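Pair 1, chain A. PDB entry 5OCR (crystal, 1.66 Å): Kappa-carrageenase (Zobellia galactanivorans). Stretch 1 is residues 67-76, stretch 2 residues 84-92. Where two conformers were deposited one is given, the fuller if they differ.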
# COMPACT_ATOMS: atom_id res chain seq x y z
N ILE A 67 6.36 2.55 17.78
CA ILE A 67 5.27 2.17 16.79
C ILE A 67 4.73 3.41 16.08
O ILE A 67 4.35 4.40 16.71
CB ILE A 67 4.09 1.50 17.55
CG1 ILE A 67 4.59 0.24 18.33
CG2 ILE A 67 2.88 1.09 16.59
CD1 ILE A 67 4.95 -1.01 17.51
N ALA A 68 4.75 3.38 14.74
CA ALA A 68 4.16 4.49 13.99
C ALA A 68 2.72 4.24 13.85
O ALA A 68 2.33 3.11 13.54
CB ALA A 68 4.79 4.57 12.63
N GLU A 69 1.94 5.33 13.91
CA GLU A 69 0.46 5.25 13.81
C GLU A 69 -0.00 6.12 12.63
O GLU A 69 0.38 7.31 12.60
CB GLU A 69 -0.17 5.74 15.15
CG GLU A 69 -1.71 5.77 15.09
CD GLU A 69 -2.42 6.08 16.39
OE1 GLU A 69 -1.74 6.39 17.37
OE2 GLU A 69 -3.68 5.97 16.45
N LEU A 70 -0.72 5.58 11.64
CA LEU A 70 -1.17 6.36 10.52
C LEU A 70 -2.71 6.36 10.63
O LEU A 70 -3.32 5.31 10.77
CB LEU A 70 -0.68 5.72 9.19
CG LEU A 70 0.84 5.67 9.02
CD1 LEU A 70 1.49 4.51 9.75
CD2 LEU A 70 1.19 5.53 7.53
N THR A 71 -3.32 7.54 10.56
CA THR A 71 -4.73 7.68 10.95
C THR A 71 -5.58 8.28 9.83
O THR A 71 -5.15 9.29 9.19
CB THR A 71 -4.81 8.59 12.22
OG1 THR A 71 -4.02 7.99 13.25
CG2 THR A 71 -6.25 8.71 12.77
N MET A 72 -6.75 7.70 9.62
CA MET A 72 -7.79 8.28 8.72
C MET A 72 -8.71 9.17 9.56
O MET A 72 -9.26 8.70 10.55
CB MET A 72 -8.60 7.13 8.11
CG MET A 72 -9.69 7.61 7.12
SD MET A 72 -8.96 8.28 5.63
CE MET A 72 -8.15 6.78 4.94
N ARG A 73 -8.86 10.45 9.20
CA ARG A 73 -9.67 11.39 10.01
C ARG A 73 -10.75 11.99 9.14
O ARG A 73 -10.58 12.17 7.91
CB ARG A 73 -8.81 12.58 10.48
CG ARG A 73 -7.83 12.10 11.56
CD ARG A 73 -7.18 13.30 12.21
NE ARG A 73 -5.98 12.84 12.94
CZ ARG A 73 -5.98 12.23 14.11
NH1 ARG A 73 -7.15 11.99 14.75
NH2 ARG A 73 -4.83 11.85 14.67
N HIS A 74 -11.88 12.32 9.75
CA HIS A 74 -12.98 12.94 8.99
C HIS A 74 -12.77 14.44 9.05
O HIS A 74 -12.54 15.01 10.13
CB HIS A 74 -14.32 12.59 9.68
CG HIS A 74 -15.53 13.17 9.03
ND1 HIS A 74 -16.65 13.46 9.75
CD2 HIS A 74 -15.85 13.37 7.70
CE1 HIS A 74 -17.61 13.93 8.89
NE2 HIS A 74 -17.13 13.88 7.67
N ASN A 75 -12.90 15.11 7.90
CA ASN A 75 -12.76 16.59 7.91
C ASN A 75 -13.75 17.26 8.89
O ASN A 75 -14.94 16.93 8.91
CB ASN A 75 -12.95 17.20 6.54
CG ASN A 75 -11.94 16.68 5.52
OD1 ASN A 75 -10.99 15.97 5.87
ND2 ASN A 75 -12.12 17.07 4.28
N ALA A 76 -13.23 18.15 9.72
CA ALA A 76 -14.05 19.00 10.61
C ALA A 76 -15.28 19.50 9.86
O ALA A 76 -15.18 19.99 8.70
CB ALA A 76 -13.25 20.19 11.15
N THR A 84 -13.19 16.06 -1.39
CA THR A 84 -12.95 14.93 -0.48
C THR A 84 -13.24 15.30 0.97
O THR A 84 -13.24 16.50 1.33
CB THR A 84 -11.50 14.41 -0.60
OG1 THR A 84 -10.55 15.36 -0.15
CG2 THR A 84 -11.21 14.08 -2.06
N TYR A 85 -13.57 14.26 1.75
CA TYR A 85 -14.16 14.44 3.12
C TYR A 85 -13.31 13.89 4.27
O TYR A 85 -13.64 14.04 5.46
CB TYR A 85 -15.55 13.81 3.18
CG TYR A 85 -16.54 14.43 2.24
CD1 TYR A 85 -17.34 15.47 2.66
CD2 TYR A 85 -16.62 13.99 0.90
CE1 TYR A 85 -18.25 16.03 1.81
CE2 TYR A 85 -17.55 14.53 0.05
CZ TYR A 85 -18.32 15.57 0.51
OH TYR A 85 -19.24 16.19 -0.30
N PHE A 86 -12.22 13.20 3.90
CA PHE A 86 -11.25 12.61 4.87
C PHE A 86 -9.79 12.98 4.56
O PHE A 86 -9.45 13.25 3.40
CB PHE A 86 -11.38 11.11 4.75
CG PHE A 86 -12.70 10.61 5.18
CD1 PHE A 86 -12.92 10.25 6.54
CD2 PHE A 86 -13.79 10.58 4.27
CE1 PHE A 86 -14.19 9.79 6.94
CE2 PHE A 86 -15.06 10.15 4.69
CZ PHE A 86 -15.25 9.75 6.01
N THR A 87 -8.92 12.88 5.58
CA THR A 87 -7.48 12.93 5.37
C THR A 87 -6.85 11.69 5.97
O THR A 87 -7.36 11.13 6.94
CB THR A 87 -6.83 14.24 5.95
OG1 THR A 87 -7.01 14.32 7.38
CG2 THR A 87 -7.44 15.49 5.21
N SER A 88 -5.70 11.38 5.42
CA SER A 88 -4.96 10.23 5.92
C SER A 88 -3.50 10.46 6.11
O SER A 88 -3.00 11.61 6.09
CB SER A 88 -5.32 9.00 5.07
OG SER A 88 -4.85 7.83 5.75
N GLY A 89 -2.78 9.37 6.40
CA GLY A 89 -1.33 9.52 6.66
C GLY A 89 -0.52 8.53 5.83
O GLY A 89 -1.05 7.48 5.44
N ILE A 90 0.75 8.84 5.54
CA ILE A 90 1.52 8.06 4.57
C ILE A 90 3.00 8.22 4.85
O ILE A 90 3.42 9.33 5.10
CB ILE A 90 1.19 8.39 3.11
CG1 ILE A 90 2.16 7.67 2.13
CG2 ILE A 90 1.21 9.92 2.85
CD1 ILE A 90 1.64 7.68 0.67
N PHE A 91 3.75 7.11 4.89
CA PHE A 91 5.19 7.16 4.82
C PHE A 91 5.61 6.79 3.41
O PHE A 91 5.34 5.65 2.95
CB PHE A 91 5.84 6.12 5.75
CG PHE A 91 5.77 6.49 7.18
CD1 PHE A 91 6.64 7.43 7.72
CD2 PHE A 91 4.87 5.87 8.02
CE1 PHE A 91 6.58 7.78 9.09
CE2 PHE A 91 4.85 6.19 9.38
CZ PHE A 91 5.70 7.16 9.91
N LYS A 92 6.19 7.75 2.69
CA LYS A 92 6.72 7.52 1.29
C LYS A 92 8.18 7.84 1.28
O LYS A 92 8.59 8.98 1.59
CB LYS A 92 5.97 8.36 0.29
CG LYS A 92 6.51 8.06 -1.14
CD LYS A 92 5.86 9.07 -2.12
CE LYS A 92 6.58 8.80 -3.47
NZ LYS A 92 5.99 9.79 -4.47
O HOH W 1 -9.50 15.31 8.09
O HOH W 2 -10.06 15.94 2.44

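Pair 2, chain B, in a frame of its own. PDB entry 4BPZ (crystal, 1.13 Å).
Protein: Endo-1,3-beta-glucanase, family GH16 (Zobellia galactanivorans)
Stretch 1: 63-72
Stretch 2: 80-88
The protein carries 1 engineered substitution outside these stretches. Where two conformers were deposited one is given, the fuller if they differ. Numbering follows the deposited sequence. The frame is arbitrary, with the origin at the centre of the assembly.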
# COMPACT_ATOMS: atom_id res chain seq x y z
N THR B 63 15.07 -9.42 -1.79
CA THR B 63 13.81 -8.80 -2.01
C THR B 63 12.73 -9.38 -1.10
O THR B 63 12.75 -10.59 -0.69
CB THR B 63 13.30 -8.93 -3.47
OG1 THR B 63 13.04 -10.29 -3.77
CG2 THR B 63 14.23 -8.45 -4.49
N LEU B 64 11.75 -8.54 -0.76
CA LEU B 64 10.51 -8.98 -0.14
C LEU B 64 9.57 -9.47 -1.21
O LEU B 64 9.42 -8.85 -2.26
CB LEU B 64 9.86 -7.72 0.57
CG LEU B 64 8.42 -7.92 1.01
CD1 LEU B 64 8.31 -8.91 2.17
CD2 LEU B 64 7.87 -6.58 1.42
N LYS B 65 8.89 -10.59 -0.93
CA LYS B 65 7.78 -11.00 -1.75
C LYS B 65 6.53 -11.02 -0.93
O LYS B 65 6.52 -11.54 0.22
CB LYS B 65 7.97 -12.45 -2.27
CG LYS B 65 9.04 -12.58 -3.32
CD LYS B 65 10.47 -12.60 -2.78
CE LYS B 65 11.43 -13.19 -3.77
NZ LYS B 65 12.81 -13.09 -3.26
N ILE B 66 5.45 -10.42 -1.47
CA ILE B 66 4.10 -10.66 -0.98
C ILE B 66 3.45 -11.56 -2.04
O ILE B 66 3.62 -11.32 -3.25
CB ILE B 66 3.29 -9.33 -0.81
CG1 ILE B 66 4.00 -8.53 0.29
CG2 ILE B 66 1.85 -9.64 -0.48
CD1 ILE B 66 3.46 -7.06 0.37
N ARG B 67 2.79 -12.62 -1.58
CA ARG B 67 2.25 -13.66 -2.50
C ARG B 67 0.82 -13.87 -2.19
O ARG B 67 0.44 -14.21 -1.05
CB ARG B 67 3.11 -14.91 -2.33
CG ARG B 67 2.58 -16.10 -3.18
CD ARG B 67 3.57 -17.21 -3.33
NE ARG B 67 4.04 -17.68 -2.01
CZ ARG B 67 5.21 -18.28 -1.78
NH1 ARG B 67 6.04 -18.56 -2.80
NH2 ARG B 67 5.54 -18.56 -0.52
N ALA B 68 -0.03 -13.68 -3.22
CA ALA B 68 -1.46 -13.98 -3.14
C ALA B 68 -1.68 -15.39 -3.69
O ALA B 68 -1.07 -15.75 -4.71
CB ALA B 68 -2.23 -12.99 -3.95
N ILE B 69 -2.57 -16.14 -3.08
CA ILE B 69 -2.75 -17.58 -3.40
C ILE B 69 -4.21 -17.89 -3.38
O ILE B 69 -4.96 -17.46 -2.51
CB ILE B 69 -2.06 -18.48 -2.38
CG1 ILE B 69 -0.62 -18.11 -2.12
CG2 ILE B 69 -2.16 -19.93 -2.80
CD1 ILE B 69 0.05 -18.87 -1.01
N LYS B 70 -4.68 -18.67 -4.38
CA LYS B 70 -6.04 -19.26 -4.29
C LYS B 70 -5.94 -20.41 -3.32
O LYS B 70 -5.26 -21.46 -3.57
CB LYS B 70 -6.49 -19.74 -5.68
CG LYS B 70 -7.93 -20.28 -5.65
CD LYS B 70 -8.42 -20.55 -7.04
CE LYS B 70 -9.91 -20.87 -7.00
NZ LYS B 70 -10.38 -21.06 -8.41
N GLU B 71 -6.61 -20.28 -2.19
CA GLU B 71 -6.44 -21.16 -1.02
C GLU B 71 -7.61 -20.88 -0.13
O GLU B 71 -7.86 -19.72 0.26
CB GLU B 71 -5.09 -20.72 -0.27
CG GLU B 71 -4.94 -21.41 1.04
CD GLU B 71 -3.77 -20.96 1.86
OE1 GLU B 71 -3.00 -20.03 1.48
OE2 GLU B 71 -3.56 -21.61 2.93
N LYS B 72 -8.34 -21.91 0.30
CA LYS B 72 -9.42 -21.71 1.30
C LYS B 72 -8.73 -21.40 2.65
O LYS B 72 -7.85 -22.16 3.08
CB LYS B 72 -10.33 -22.96 1.44
CG LYS B 72 -11.10 -23.23 0.16
CD LYS B 72 -12.34 -22.34 0.06
CE LYS B 72 -13.21 -22.90 -1.07
NZ LYS B 72 -14.38 -22.09 -1.49
N LYS B 80 -12.51 -17.46 3.31
CA LYS B 80 -12.29 -16.80 2.03
C LYS B 80 -11.55 -17.78 1.14
O LYS B 80 -11.00 -18.80 1.58
CB LYS B 80 -11.44 -15.51 2.21
CG LYS B 80 -12.07 -14.45 3.06
CD LYS B 80 -13.32 -13.84 2.38
CE LYS B 80 -14.00 -12.83 3.31
NZ LYS B 80 -15.32 -12.45 2.85
N ASP B 81 -11.54 -17.44 -0.15
CA ASP B 81 -10.98 -18.34 -1.18
C ASP B 81 -9.56 -17.94 -1.60
O ASP B 81 -8.96 -18.63 -2.43
CB ASP B 81 -11.86 -18.26 -2.44
CG ASP B 81 -13.22 -18.86 -2.22
OD1 ASP B 81 -13.37 -19.68 -1.28
OD2 ASP B 81 -14.13 -18.51 -3.00
N TYR B 82 -9.00 -16.85 -1.05
CA TYR B 82 -7.67 -16.38 -1.36
C TYR B 82 -7.00 -15.95 -0.09
O TYR B 82 -7.67 -15.43 0.82
CB TYR B 82 -7.67 -15.18 -2.35
CG TYR B 82 -8.41 -15.51 -3.63
CD1 TYR B 82 -9.80 -15.29 -3.70
CD2 TYR B 82 -7.78 -16.09 -4.70
CE1 TYR B 82 -10.53 -15.69 -4.84
CE2 TYR B 82 -8.47 -16.48 -5.88
CZ TYR B 82 -9.83 -16.26 -5.92
OH TYR B 82 -10.50 -16.67 -7.04
N THR B 83 -5.69 -16.03 -0.07
CA THR B 83 -4.86 -15.45 1.03
C THR B 83 -3.82 -14.55 0.44
O THR B 83 -3.38 -14.71 -0.74
CB THR B 83 -4.18 -16.61 1.84
OG1 THR B 83 -3.33 -17.32 0.97
CG2 THR B 83 -5.16 -17.48 2.52
N SER B 84 -3.37 -13.57 1.22
CA SER B 84 -2.34 -12.63 0.82
C SER B 84 -1.72 -12.05 2.11
O SER B 84 -1.97 -12.58 3.19
CB SER B 84 -2.95 -11.59 -0.10
OG SER B 84 -1.97 -10.76 -0.64
N ALA B 85 -0.96 -10.98 1.95
CA ALA B 85 -0.42 -10.27 3.12
C ALA B 85 -0.65 -8.78 2.93
O ALA B 85 -0.69 -8.25 1.82
CB ALA B 85 1.04 -10.56 3.34
N ARG B 86 -0.78 -8.12 4.09
CA ARG B 86 -0.98 -6.66 4.20
C ARG B 86 -0.02 -6.18 5.33
O ARG B 86 -0.31 -6.43 6.51
CB ARG B 86 -2.45 -6.32 4.50
CG ARG B 86 -2.73 -4.86 4.70
CD ARG B 86 -4.23 -4.65 4.63
NE ARG B 86 -4.62 -3.27 5.04
CZ ARG B 86 -5.60 -2.58 4.47
NH1 ARG B 86 -6.15 -2.93 3.33
NH2 ARG B 86 -5.99 -1.43 5.08
N LEU B 87 1.04 -5.55 4.95
CA LEU B 87 2.08 -5.04 5.88
C LEU B 87 1.84 -3.57 6.14
O LEU B 87 1.32 -2.85 5.28
CB LEU B 87 3.45 -5.19 5.30
CG LEU B 87 3.89 -6.57 4.88
CD1 LEU B 87 5.32 -6.54 4.34
CD2 LEU B 87 3.76 -7.54 6.00
N ASN B 88 2.16 -3.14 7.36
CA ASN B 88 2.17 -1.70 7.72
C ASN B 88 3.52 -1.38 8.26
O ASN B 88 4.07 -2.19 9.06
CB ASN B 88 1.14 -1.37 8.82
CG ASN B 88 -0.31 -1.66 8.49
OD1 ASN B 88 -0.71 -2.03 7.35
ND2 ASN B 88 -1.13 -1.47 9.43
O HOH W 3 -10.03 -18.37 -9.15

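Pair 1 and pair 2 share one backbone arrangement: a long strand lies antiparallel to a short one that follows it in the chain. The axes of strands 67-74 and 86-88 in pair 1 approach to 4.7 Å at 165°. Those of strands 63-72 and 82-84 in pair 2 approach to 4.6 Å at 163°. Fourteen central residues superpose with an RMSD of 0.8 Å. The buried areas are nearly equal, 668 and 661 Å².

The main-chain hydrogen bonds correspond one to one. In pair 1, R73(A) N donates to T87(A) O (2.8 Å) and T87(A) N donates to R73(A) O (2.9 Å). In pair 2, I69(B) N donates to T83(B) O and T83(B) N to I69(B) O, both at 2.9 Å. A third bond extends the ladder: N75(A) N to Y85(A) O at 2.8 Å, matched by E71(B) N to D81(B) O at 2.9 Å. The next bridge, H74(A) with F86(A) or K70(B) with Y82(B), is of the non-hydrogen-bonded kind.

A68(A) matches L64(B), and F91(A) matches L87(B). Here a small residue meets a large ring in pair 1, with A68(A) CB 3.6 Å from F91(A) CE2. In pair 2 two leucines share the space, with L64(B) CD2 3.9 Å from L87(B) CD1.

L70(A) matches I66(B), and both point toward the other stretch. L70(A) CD2 lies 3.7 Å from F91(A) CD2 and 3.6 Å from G89(A) O. G89(A) has no side chain; its counterpart A85(B) supplies a methyl, and I66(B) CG2 lies 4.0 Å from A85(B) CB. I66(B) CD1 reaches L87(B) CD1 at 4.4 Å.

M72(A) matches A68(B). The longer side chain brings M72(A) SD to 3.8 Å from F86(A) CB and M72(A) CE to 3.6 Å from S88(A) OG. The alanine is shorter, and A68(B) CB stays 4.0 Å from S84(B) OG.

At the non-hydrogen-bonded bridge, an aromatic residue is kept but its neighbour changes. The rings of H74(A) and F86(A) form an oblique pair, with centroids 5.2 Å apart. In pair 2 an aliphatic chain runs beside the tyrosine, with K70(B) CB 3.8 Å from Y82(B) CE2. Water 3 then links their ends, at 2.8 Å from both K70(B) NZ and Y82(B) OH.

T87(A) and T83(B) are the same residue with the same p rotamer, but their hydroxyls are joined differently to the position of N75(A) and E71(B). In pair 1, water 1 lies 2.8 Å from both N75(A) OD1 and T87(A) OG1. In pair 2 the glutamate reaches the threonine directly: T83(B) OG1 donates to E71(B) OE1 at 2.8 Å.

Y85(A) matches D81(B). The end of Y85(A) leads away from stretch 1. D81(B) OD1 instead forms a salt bridge with K72(B) NZ at 2.6 Å, which adds a charged tie beside the ladder.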